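Local coordinates for protein transcriptional regulator (Streptococcus dysgalactiae, PDB 4YV9) that binds SHP peptide pheromones and DNA as a quorum-sensing transcriptional regulator of the Rgg family, probably as a dimer, at the interface of chains A and B. Residues are numbered along the deposited sequence; one frame, centred on the assembly and turned at random. Chains: chain A/B, Transcriptional regulator.

Contact 1: the interface of chains A and B. Residues chain A 186, 222-223; chain B 219.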
# COMPACT_ATOMS: atom_id res chain seq x y z
N GLN A 186 2.56 -3.10 11.86
CA GLN A 186 2.39 -4.52 12.15
C GLN A 186 3.52 -5.09 12.98
O GLN A 186 3.28 -5.82 13.94
CB GLN A 186 2.27 -5.33 10.85
CG GLN A 186 1.01 -5.01 10.08
CD GLN A 186 0.94 -5.76 8.77
OE1 GLN A 186 1.78 -6.62 8.49
NE2 GLN A 186 -0.06 -5.45 7.96
N TYR A 222 -7.07 -3.66 9.87
CA TYR A 222 -6.48 -4.90 10.36
C TYR A 222 -5.61 -4.61 11.57
O TYR A 222 -5.75 -5.25 12.63
CB TYR A 222 -5.64 -5.60 9.27
CG TYR A 222 -4.70 -6.61 9.87
CD1 TYR A 222 -5.19 -7.80 10.43
CD2 TYR A 222 -3.33 -6.38 9.90
CE1 TYR A 222 -4.32 -8.73 11.00
CE2 TYR A 222 -2.45 -7.31 10.46
CZ TYR A 222 -2.95 -8.47 11.00
OH TYR A 222 -2.08 -9.37 11.57
N GLU A 223 -4.71 -3.64 11.41
CA GLU A 223 -3.82 -3.23 12.48
C GLU A 223 -4.60 -2.72 13.70
O GLU A 223 -4.22 -2.99 14.83
CB GLU A 223 -2.85 -2.16 11.98
CG GLU A 223 -1.83 -2.69 10.94
CD GLU A 223 -2.43 -2.82 9.55
OE1 GLU A 223 -3.55 -2.31 9.31
OE2 GLU A 223 -1.77 -3.43 8.68
N LEU B 219 -5.33 -8.36 3.37
CA LEU B 219 -5.80 -7.89 4.67
C LEU B 219 -7.04 -7.06 4.40
O LEU B 219 -8.13 -7.61 4.35
CB LEU B 219 -4.72 -7.10 5.40
CG LEU B 219 -3.50 -7.96 5.74
CD1 LEU B 219 -2.37 -7.12 6.31
CD2 LEU B 219 -3.89 -9.08 6.69
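B:Leu219 sets its two methyls against the phenol ring of A:Tyr222, forming the apolar centre of this patch between the helical repeat domains of the two subunits. Methyl CD2 lies over the middle of the ring, 4.0 Å above its plane. The other branch reaches further along, CD1 of B:Leu219 standing 3.8 Å from CD2 of A:Tyr222. The leucine belongs to a loop, and the partner hides 48 Å² of it, against 17 Å² for the tyrosine. With CG turned away from the backbone N (chi1 162°), A:Tyr222 offers a face, not its hydroxyl, to the leucine. Outward from the ring, A:Gln186 of helix 179-197 comes from the direction opposite to the leucine, its chain extended, and places amide NE2 3.3 Å from B:Leu219 CD1, a polar atom against a methyl. That amide is steered by the second shell: A:Glu223, next to the tyrosine on helix 221-238, accepts a hydrogen bond within chain A, which ties the two helices together and should fix the amide's rotation. Its carboxylate OE2 also sits at the tyrosine edge, in the ring plane. The bond from A:Gln186 NE2 to A:Glu223 OE2 is 2.7 Å long and nearly straight, 176° at the hydrogen.

Contact 2: the interface of chains A and B. Residues chain A 74, 77, 142, 179; chain B 176.
A loop of the Rgg C-terminal repeat domain carries B:Gln176 into a groove of chain A lined by A:Phe74 and A:Leu77 of helix 72-85, A:Tyr142 of helix 142-151 and A:Thr179 of helix 179-197. The partner hides 110 Å² of the glutamine. A bend at chi2 (73°) folds its chain so that methylene and amide both lie along one face of A:Phe74. There CG of B:Gln176 makes a CH-pi contact 3.7 Å from the ring centroid, offset toward the rim, and the amide continues over the ring, stacked with the planes 16° apart. Oxygen OE1 of B:Gln176 sits above the CD2 edge of the same face, 3.7 Å from A:Phe74 CD2. A:Tyr142 meets the same glutamine from another direction, its ring almost perpendicular to the amide. The phenol end does the touching, with OH of A:Tyr142 3.4 Å from CG of B:Gln176. On the amide's nitrogen side, methyl CD1 of A:Leu77 packs 3.9 Å from NE2 of B:Gln176. The backbone is held separately: the hydroxyl OG1 of A:Thr179, the first residue of its helix, donates to the carbonyl O of B:Gln176 at 3.1 Å, approaching in the carbonyl plane at 147°. By clasping both side chain and main chain, the groove fixes the loop of one subunit on the other and so helps hold what is probably the functional dimer together.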
# COMPACT_ATOMS: atom_id res chain seq x y z
N PHE A 74 13.13 -8.25 -4.77
CA PHE A 74 11.76 -8.53 -5.21
C PHE A 74 11.69 -9.90 -5.89
O PHE A 74 10.72 -10.65 -5.74
CB PHE A 74 11.26 -7.45 -6.18
CG PHE A 74 10.92 -6.12 -5.53
CD1 PHE A 74 11.25 -5.86 -4.22
CD2 PHE A 74 10.28 -5.13 -6.27
CE1 PHE A 74 10.93 -4.62 -3.63
CE2 PHE A 74 9.96 -3.90 -5.71
CZ PHE A 74 10.28 -3.64 -4.39
N LEU A 77 11.71 -12.53 -3.21
CA LEU A 77 10.42 -12.57 -2.50
C LEU A 77 9.34 -13.23 -3.34
O LEU A 77 8.51 -13.98 -2.82
CB LEU A 77 9.99 -11.15 -2.13
CG LEU A 77 10.75 -10.53 -0.95
CD1 LEU A 77 10.18 -9.16 -0.66
CD2 LEU A 77 10.65 -11.42 0.28
N TYR A 142 12.33 -1.01 2.93
CA TYR A 142 11.61 -2.27 2.73
C TYR A 142 12.48 -3.50 3.05
O TYR A 142 12.06 -4.41 3.79
CB TYR A 142 11.09 -2.33 1.29
CG TYR A 142 10.14 -3.47 0.99
CD1 TYR A 142 8.84 -3.48 1.49
CD2 TYR A 142 10.55 -4.55 0.19
CE1 TYR A 142 7.96 -4.53 1.20
CE2 TYR A 142 9.68 -5.59 -0.11
CZ TYR A 142 8.40 -5.59 0.40
OH TYR A 142 7.55 -6.63 0.09
N THR A 179 3.19 1.37 2.10
CA THR A 179 3.59 -0.00 2.38
C THR A 179 4.52 -0.10 3.58
O THR A 179 4.23 -0.85 4.51
CB THR A 179 4.27 -0.65 1.15
OG1 THR A 179 3.33 -0.66 0.07
CG2 THR A 179 4.70 -2.08 1.46
N GLN B 176 4.41 -5.79 -3.94
CA GLN B 176 4.99 -4.82 -3.02
C GLN B 176 4.16 -3.57 -2.84
O GLN B 176 4.41 -2.80 -1.91
CB GLN B 176 6.39 -4.40 -3.46
CG GLN B 176 7.47 -5.38 -3.07
CD GLN B 176 7.42 -6.64 -3.89
OE1 GLN B 176 7.13 -6.60 -5.09
NE2 GLN B 176 7.69 -7.77 -3.25

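Contact 3: the interface of chains A and B. Residues chain A 63, 74, 177; chain B 58, 60, 176.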
# COMPACT_ATOMS: atom_id res chain seq x y z
N VAL A 63 7.49 1.38 -11.15
CA VAL A 63 8.20 0.21 -10.64
C VAL A 63 7.28 -0.99 -10.56
O VAL A 63 7.64 -2.09 -10.98
CB VAL A 63 8.79 0.47 -9.24
CG1 VAL A 63 9.32 -0.83 -8.62
CG2 VAL A 63 9.87 1.52 -9.33
N PHE A 74 13.13 -8.25 -4.77
CA PHE A 74 11.76 -8.53 -5.21
C PHE A 74 11.69 -9.90 -5.89
O PHE A 74 10.72 -10.65 -5.74
CB PHE A 74 11.26 -7.45 -6.18
CG PHE A 74 10.92 -6.12 -5.53
CD1 PHE A 74 11.25 -5.86 -4.22
CD2 PHE A 74 10.28 -5.13 -6.27
CE1 PHE A 74 10.93 -4.62 -3.63
CE2 PHE A 74 9.96 -3.90 -5.71
CZ PHE A 74 10.28 -3.64 -4.39
N ASN A 177 2.74 5.68 -1.31
CA ASN A 177 2.94 4.28 -0.98
C ASN A 177 3.23 4.09 0.50
O ASN A 177 4.34 4.28 0.97
CB ASN A 177 4.09 3.70 -1.81
CG ASN A 177 4.19 2.19 -1.68
OD1 ASN A 177 3.37 1.56 -1.02
ND2 ASN A 177 5.19 1.61 -2.33
N THR B 58 14.61 0.14 -4.07
CA THR B 58 14.02 0.31 -5.38
C THR B 58 13.84 1.83 -5.62
O THR B 58 13.75 2.61 -4.67
CB THR B 58 12.71 -0.45 -5.48
OG1 THR B 58 12.00 -0.04 -6.65
CG2 THR B 58 11.88 -0.20 -4.23
N ASP B 60 11.56 3.76 -6.41
CA ASP B 60 10.42 4.49 -5.84
C ASP B 60 10.66 4.82 -4.36
O ASP B 60 10.27 5.88 -3.87
CB ASP B 60 9.12 3.70 -6.00
CG ASP B 60 9.24 2.25 -5.56
OD1 ASP B 60 10.20 1.59 -5.98
OD2 ASP B 60 8.36 1.77 -4.81
N GLN B 176 4.41 -5.79 -3.94
CA GLN B 176 4.99 -4.82 -3.02
C GLN B 176 4.16 -3.57 -2.84
O GLN B 176 4.41 -2.80 -1.91
CB GLN B 176 6.39 -4.40 -3.46
CG GLN B 176 7.47 -5.38 -3.07
CD GLN B 176 7.42 -6.64 -3.89
OE1 GLN B 176 7.13 -6.60 -5.09
NE2 GLN B 176 7.69 -7.77 -3.25
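A:Val63 turns its isopropyl group against B:Thr58 and B:Asp60, where the helix-turn-helix region of chain B meets the end of short helix 59-64 in chain A. This is the tight part. Methyl CG1 of A:Val63 lies 3.4 Å from the hydroxyl OG1 of B:Thr58, while CG2 of A:Val63 comes equally near, 3.4 Å, to the carboxylate OD1 of B:Asp60, the valine and aspartate side chains crossing at about a right angle. The two polar atoms are joined within chain B: OG1 of B:Thr58 donates a short hydrogen bond of 2.5 Å to OD1 of B:Asp60, nearly in line with its C-O bond. B:Thr58 just precedes helix 59-66, so this bond ties the helix start together and presents the paired oxygens to the valine. The aspartate is brought round by a chi1 of 49°, which sets CG between its backbone N and carbonyl carbon. The threonine methyl serves a different partner: CG2 of B:Thr58 packs 3.8 Å from CZ at the outer rim of A:Phe74, off the edge and toward the face opposite B:Gln176. The loose side lies at A:Asn177, a loop residue with 12 Å² hidden. Its amide and the carboxylate of B:Asp60 are nearly coplanar, 11° apart, yet ND2 of A:Asn177 remains 4.0 Å from OD2 of B:Asp60, too long for a hydrogen bond.

Contacts 2 and 3 adjoin, their C-alpha centres about 6 Å apart, and share A:Phe74 and B:Gln176; the phenylalanine thus links the loop of the partner's repeat domain with its helix-turn-helix region. Contact 1 lies farther along, about 16 Å from contact 2 and 20 Å from contact 3, toward the C-terminal helices. Helix 179-197 runs between contacts 1 and 2, supplying A:Gln186 to contact 1 and A:Thr179 to contact 2. Two-fold symmetry repeats every contact with the chains exchanged. The pairing therefore spans DNA-binding and repeat regions, a route by which pheromone binding might influence the placement of the DNA-binding domains.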